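Local coordinates for protein dihydropteroate synthase (Xanthomonas albilineans, PDB 6Q62) that probably catalyses the condensation of para-aminobenzoate with 6-hydroxymethyl-7,8-dihydropterin diphosphate to give 7,8-dihydropteroate, a step of folate synthesis, at residues G12-T16 and V91-P97; A156-V162 and F195-D201. All coordinates share one frame. Residues are numbered along the deposited sequence.

Contact 1 (G12-T16 and V91-P97); sequences GRILT and VAQTALP
An arginine reaches from the N-terminal hairpin to the end of a barrel helix. G12 (phi 97°) turns the chain into strand 13-16, paired with strand 7-10; helix 76-93 ends, T94 leaves helical angles, and the chain runs extended through L96 and P97 toward strand 98-101. R13 and P97 have the closest CA atoms, 5.3 Å apart. Hydrogen bonds: R13, almost fully extended (chi1 m, chi2 and chi3 t), donates from NH1 to L96 O (2.8 Å) and from NH2 to V91 O (2.8 Å). R13 NH1 also lies 3.0 Å from T94 O, whereas T94 OG1 is hydrogen-bonded back to L90 O in the last helical turn. Van der Waals packing: V91 CG2 and A95 CA cover opposite faces of the guanidinium, R13 CB rests 4.0 Å from P97 CG, and L15 CB makes apolar contact with P97 CG at 4.3 Å. Hairpin and alpha/beta barrel are thus linked by a cation on backbone carbonyls, one at the helix C-terminus, where the dipole favours positive charge.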
loop_
_atom_site.group_PDB
_atom_site.type_symbol
_atom_site.label_atom_id
_atom_site.label_comp_id
_atom_site.label_asym_id
_atom_site.label_seq_id
_atom_site.Cartn_x
_atom_site.Cartn_y
_atom_site.Cartn_z
ATOM N N GLY A 12 25.650 -11.172 16.391
ATOM C CA GLY A 12 26.617 -10.204 15.879
ATOM C C GLY A 12 26.095 -9.282 14.798
ATOM O O GLY A 12 26.725 -8.251 14.527
ATOM N N ARG A 13 24.936 -9.640 14.167
ATOM C CA ARG A 13 24.298 -8.807 13.133
ATOM C C ARG A 13 23.204 -8.036 13.811
ATOM O O ARG A 13 22.282 -8.629 14.390
ATOM C CB ARG A 13 23.758 -9.668 11.985
ATOM C CG ARG A 13 24.888 -10.311 11.237
ATOM C CD ARG A 13 24.444 -11.180 10.105
ATOM N NE ARG A 13 25.622 -11.798 9.523
ATOM C CZ ARG A 13 25.659 -12.425 8.356
ATOM N NH1 ARG A 13 24.565 -12.520 7.608
ATOM N NH2 ARG A 13 26.790 -12.950 7.919
ATOM N N ILE A 14 23.332 -6.709 13.800
ATOM C CA ILE A 14 22.421 -5.835 14.529
ATOM C C ILE A 14 21.194 -5.458 13.735
ATOM O O ILE A 14 21.304 -4.951 12.622
ATOM C CB ILE A 14 23.151 -4.579 15.081
ATOM C CG1 ILE A 14 24.528 -4.937 15.738
ATOM C CG2 ILE A 14 22.240 -3.784 16.032
ATOM C CD1 ILE A 14 24.515 -5.969 16.941
ATOM N N LEU A 15 20.023 -5.697 14.331
ATOM C CA LEU A 15 18.732 -5.317 13.774
ATOM C C LEU A 15 18.222 -4.172 14.662
ATOM O O LEU A 15 17.876 -4.405 15.824
ATOM C CB LEU A 15 17.766 -6.522 13.815
ATOM C CG LEU A 15 16.355 -6.290 13.275
ATOM C CD1 LEU A 15 16.390 -5.971 11.769
ATOM C CD2 LEU A 15 15.449 -7.497 13.559
ATOM N N THR A 16 18.197 -2.943 14.131
ATOM C CA THR A 16 17.747 -1.771 14.888
ATOM C C THR A 16 16.292 -1.466 14.570
ATOM O O THR A 16 15.968 -1.175 13.418
ATOM C CB THR A 16 18.674 -0.565 14.630
ATOM O OG1 THR A 16 20.031 -0.998 14.767
ATOM C CG2 THR A 16 18.382 0.604 15.582
ATOM N N VAL A 91 24.511 -17.032 5.212
ATOM C CA VAL A 91 25.353 -16.331 6.196
ATOM C C VAL A 91 26.672 -15.863 5.527
ATOM O O VAL A 91 27.164 -14.775 5.836
ATOM C CB VAL A 91 25.546 -17.137 7.510
ATOM C CG1 VAL A 91 26.479 -18.335 7.331
ATOM C CG2 VAL A 91 26.014 -16.230 8.649
ATOM N N ALA A 92 27.164 -16.639 4.560
ATOM C CA ALA A 92 28.387 -16.322 3.814
ATOM C C ALA A 92 28.137 -15.285 2.694
ATOM O O ALA A 92 29.075 -14.586 2.279
ATOM C CB ALA A 92 28.950 -17.589 3.207
ATOM N N GLN A 93 26.895 -15.210 2.164
ATOM C CA GLN A 93 26.603 -14.363 1.003
ATOM C C GLN A 93 25.742 -13.125 1.272
ATOM O O GLN A 93 25.458 -12.370 0.344
ATOM C CB GLN A 93 25.981 -15.221 -0.102
ATOM C CG GLN A 93 26.934 -16.324 -0.571
ATOM C CD GLN A 93 26.316 -17.221 -1.585
ATOM O OE1 GLN A 93 25.919 -16.769 -2.645
ATOM N NE2 GLN A 93 26.246 -18.511 -1.285
ATOM N N THR A 94 25.326 -12.908 2.528
ATOM C CA THR A 94 24.575 -11.722 2.907
ATOM C C THR A 94 25.156 -11.182 4.198
ATOM O O THR A 94 25.821 -11.908 4.942
ATOM C CB THR A 94 23.045 -11.980 3.087
ATOM O OG1 THR A 94 22.839 -12.557 4.366
ATOM C CG2 THR A 94 22.424 -12.838 2.005
ATOM N N ALA A 95 24.839 -9.908 4.487
ATOM C CA ALA A 95 25.240 -9.221 5.707
ATOM C C ALA A 95 24.044 -9.136 6.656
ATOM O O ALA A 95 24.164 -8.580 7.750
ATOM C CB ALA A 95 25.734 -7.817 5.354
ATOM N N LEU A 96 22.879 -9.683 6.241
ATOM C CA LEU A 96 21.652 -9.574 7.013
ATOM C C LEU A 96 21.540 -10.525 8.173
ATOM O O LEU A 96 21.880 -11.678 8.017
ATOM C CB LEU A 96 20.424 -9.862 6.077
ATOM C CG LEU A 96 20.195 -8.877 4.946
ATOM C CD1 LEU A 96 18.864 -9.204 4.223
ATOM C CD2 LEU A 96 20.185 -7.400 5.471
ATOM N N PRO A 97 20.857 -10.103 9.274
ATOM C CA PRO A 97 20.480 -11.059 10.309
ATOM C C PRO A 97 19.617 -12.145 9.664
ATOM O O PRO A 97 18.837 -11.869 8.740
ATOM C CB PRO A 97 19.632 -10.221 11.262
ATOM C CG PRO A 97 19.987 -8.821 10.968
ATOM C CD PRO A 97 20.298 -8.770 9.552
#

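Contact 2 (A156-V162 and F195-D201); sequences APHYDDV and FGKSTAD. With 6GU (6-chloroguanine), chain E.
D201, G196 and V162 bury the most surface where two TIM-barrel loops meet, one running from strand 141-144 to helix 162-179, the other from strand 187-190 to helix 199-207, at the strand ends from which the pterin-site loops extend. The segments come closest at A156 and G196 (CA atoms 4.1 Å apart) and meet again at V162 and D201 (6.3 Å). G196 has left-handed backbone angles (phi 62°, psi 43°), which favour glycine, and a CB here would sit tight against P157 CD. Its carbonyl accepts a hydrogen bond from Y159 OH (2.7 Å from G196 O), at the edge of the tyrosine ring (chi1 m). D201 (chi1 m) closes a capping box with S198: S198 N donates to D201 OD2 (3.0 Å) and D201 N to S198 OG (3.1 Å). A water bridges the segments, donating to D201 OD2 (2.7 Å) and to P157 O (2.9 Å). V162 directs its CB toward the other segment, 3.9 Å from D201 OD1, just after D161 N-caps its own helix. F195 belongs to the 6-chloroguanine pocket, F195 CE1 lying 3.3 Å from ligand N7; K197 NZ donates to F195 O (2.9 Å) and to G192 O. One carboxylate therefore serves both helix cap and water bridge, and the tyrosine hydroxyl binds the carbonyl of the residue following this pocket phenylalanine.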
loop_
_atom_site.group_PDB
_atom_site.type_symbol
_atom_site.label_atom_id
_atom_site.label_comp_id
_atom_site.label_asym_id
_atom_site.label_seq_id
_atom_site.Cartn_x
_atom_site.Cartn_y
_atom_site.Cartn_z
ATOM N N ALA A 156 -10.691 -22.948 12.428
ATOM C CA ALA A 156 -10.486 -21.816 13.329
ATOM C C ALA A 156 -11.365 -21.975 14.579
ATOM O O ALA A 156 -12.587 -22.102 14.446
ATOM C CB ALA A 156 -10.802 -20.501 12.615
ATOM N N PRO A 157 -10.778 -21.993 15.800
ATOM C CA PRO A 157 -11.609 -22.147 17.005
ATOM C C PRO A 157 -12.392 -20.881 17.361
ATOM O O PRO A 157 -12.122 -19.802 16.827
ATOM C CB PRO A 157 -10.588 -22.491 18.090
ATOM C CG PRO A 157 -9.351 -21.816 17.651
ATOM C CD PRO A 157 -9.346 -21.902 16.150
ATOM N N HIS A 158 -13.356 -21.024 18.274
ATOM C CA HIS A 158 -14.162 -19.905 18.740
ATOM C C HIS A 158 -13.427 -19.171 19.854
ATOM O O HIS A 158 -12.881 -19.798 20.768
ATOM C CB HIS A 158 -15.546 -20.390 19.218
ATOM C CG HIS A 158 -16.338 -19.350 19.946
ATOM N ND1 HIS A 158 -16.399 -19.336 21.329
ATOM C CD2 HIS A 158 -17.026 -18.285 19.468
ATOM C CE1 HIS A 158 -17.148 -18.290 21.645
ATOM N NE2 HIS A 158 -17.541 -17.622 20.560
ATOM N N TYR A 159 -13.413 -17.838 19.762
ATOM C CA TYR A 159 -12.844 -16.963 20.770
ATOM C C TYR A 159 -13.971 -16.106 21.326
ATOM O O TYR A 159 -14.742 -15.545 20.543
ATOM C CB TYR A 159 -11.800 -16.006 20.153
ATOM C CG TYR A 159 -10.606 -16.687 19.532
ATOM C CD1 TYR A 159 -9.486 -17.004 20.296
ATOM C CD2 TYR A 159 -10.554 -16.933 18.160
ATOM C CE1 TYR A 159 -8.361 -17.585 19.721
ATOM C CE2 TYR A 159 -9.441 -17.532 17.576
ATOM C CZ TYR A 159 -8.349 -17.856 18.364
ATOM O OH TYR A 159 -7.247 -18.433 17.806
ATOM N N ASP A 160 -14.036 -15.956 22.657
ATOM C CA ASP A 160 -15.003 -15.048 23.268
ATOM C C ASP A 160 -14.546 -13.613 22.959
ATOM O O ASP A 160 -15.372 -12.755 22.644
ATOM C CB ASP A 160 -15.065 -15.262 24.786
ATOM C CG ASP A 160 -15.936 -16.417 25.240
ATOM O OD1 ASP A 160 -16.819 -16.843 24.459
ATOM O OD2 ASP A 160 -15.753 -16.878 26.396
ATOM N N ASP A 161 -13.210 -13.389 22.990
ATOM C CA ASP A 161 -12.548 -12.113 22.755
ATOM C C ASP A 161 -11.138 -12.434 22.237
ATOM O O ASP A 161 -10.210 -12.603 23.033
ATOM C CB ASP A 161 -12.496 -11.320 24.082
ATOM C CG ASP A 161 -12.038 -9.871 24.016
ATOM O OD1 ASP A 161 -11.371 -9.494 23.021
ATOM O OD2 ASP A 161 -12.302 -9.125 24.981
ATOM N N VAL A 162 -10.984 -12.538 20.905
ATOM C CA VAL A 162 -9.697 -12.885 20.275
ATOM C C VAL A 162 -8.537 -11.958 20.712
ATOM O O VAL A 162 -7.448 -12.452 20.965
ATOM C CB VAL A 162 -9.793 -13.011 18.725
ATOM C CG1 VAL A 162 -9.931 -11.643 18.035
ATOM C CG2 VAL A 162 -8.597 -13.784 18.165
ATOM N N PHE A 195 -3.398 -18.040 11.926
ATOM C CA PHE A 195 -3.247 -19.313 12.648
ATOM C C PHE A 195 -4.426 -19.523 13.592
ATOM O O PHE A 195 -4.466 -18.935 14.681
ATOM C CB PHE A 195 -1.926 -19.335 13.409
ATOM C CG PHE A 195 -0.728 -19.471 12.509
ATOM C CD1 PHE A 195 -0.120 -18.344 11.962
ATOM C CD2 PHE A 195 -0.179 -20.722 12.232
ATOM C CE1 PHE A 195 1.021 -18.462 11.171
ATOM C CE2 PHE A 195 0.957 -20.840 11.423
ATOM C CZ PHE A 195 1.543 -19.707 10.894
ATOM N N GLY A 196 -5.387 -20.320 13.146
ATOM C CA GLY A 196 -6.605 -20.604 13.900
ATOM C C GLY A 196 -7.423 -19.353 14.149
ATOM O O GLY A 196 -7.865 -19.106 15.269
ATOM N N LYS A 197 -7.549 -18.508 13.105
ATOM C CA LYS A 197 -8.259 -17.234 13.181
ATOM C C LYS A 197 -9.041 -16.982 11.914
ATOM O O LYS A 197 -8.531 -17.205 10.823
ATOM C CB LYS A 197 -7.282 -16.075 13.421
ATOM C CG LYS A 197 -6.687 -16.061 14.825
ATOM C CD LYS A 197 -5.380 -15.321 14.841
ATOM C CE LYS A 197 -4.655 -15.507 16.155
ATOM N NZ LYS A 197 -3.593 -16.528 16.020
ATOM N N SER A 198 -10.287 -16.527 12.054
ATOM C CA SER A 198 -11.122 -16.192 10.893
ATOM C C SER A 198 -10.654 -14.849 10.334
ATOM O O SER A 198 -9.883 -14.161 11.001
ATOM C CB SER A 198 -12.580 -16.058 11.328
ATOM O OG SER A 198 -12.736 -14.983 12.245
ATOM N N THR A 199 -11.172 -14.429 9.161
ATOM C CA THR A 199 -10.859 -13.097 8.616
ATOM C C THR A 199 -11.261 -12.023 9.638
ATOM O O THR A 199 -10.454 -11.141 9.922
ATOM C CB THR A 199 -11.502 -12.896 7.229
ATOM O OG1 THR A 199 -11.000 -13.906 6.367
ATOM C CG2 THR A 199 -11.202 -11.528 6.616
ATOM N N ALA A 200 -12.476 -12.136 10.242
ATOM C CA ALA A 200 -12.954 -11.185 11.247
ATOM C C ALA A 200 -11.976 -11.097 12.428
ATOM O O ALA A 200 -11.713 -9.992 12.913
ATOM C CB ALA A 200 -14.358 -11.579 11.739
ATOM N N ASP A 201 -11.451 -12.258 12.905
ATOM C CA ASP A 201 -10.477 -12.283 14.014
ATOM C C ASP A 201 -9.199 -11.582 13.598
ATOM O O ASP A 201 -8.611 -10.869 14.402
ATOM C CB ASP A 201 -10.102 -13.717 14.404
ATOM C CG ASP A 201 -11.208 -14.559 15.001
ATOM O OD1 ASP A 201 -12.087 -13.986 15.688
ATOM O OD2 ASP A 201 -11.170 -15.802 14.815
HETATM CL CL6 6GU E . 2.392 -14.658 10.696
HETATM N N1 6GU E . 4.494 -15.027 11.959
HETATM C C2 6GU E . 5.618 -15.805 12.237
HETATM N N2 6GU E . 6.319 -15.379 13.278
HETATM N N3 6GU E . 6.005 -16.941 11.553
HETATM C C4 6GU E . 5.147 -17.301 10.536
HETATM C C5 6GU E . 3.971 -16.573 10.211
HETATM C C6 6GU E . 3.746 -15.470 10.973
HETATM N N7 6GU E . 3.320 -17.206 9.155
HETATM C C8 6GU E . 4.126 -18.306 8.878
HETATM N N9 6GU E . 5.224 -18.389 9.677
HETATM O O HOH W 1 -13.086 -17.666 15.118
#

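How the contacts relate
Both contacts are partly buried and lie on opposite sides of the chain's centre, with their own centres 35 Å apart and nearest atoms about 18 Å apart, so they do not touch. They share no helix or strand. Contact 1 joins the hairpin to the C-terminus of a barrel helix on the way into a strand, whereas contact 2 joins loops leading from strand ends into two helix N-termini. Their chemistry follows: a cation among carbonyls in the first, a tyrosine hydroxyl on a backbone carbonyl and a water bridge to a capping carboxylate in the second. Contact 2 alone includes a residue of the 6-chloroguanine pocket; the side chain of L15 in contact 1 is about 12 Å from that ligand.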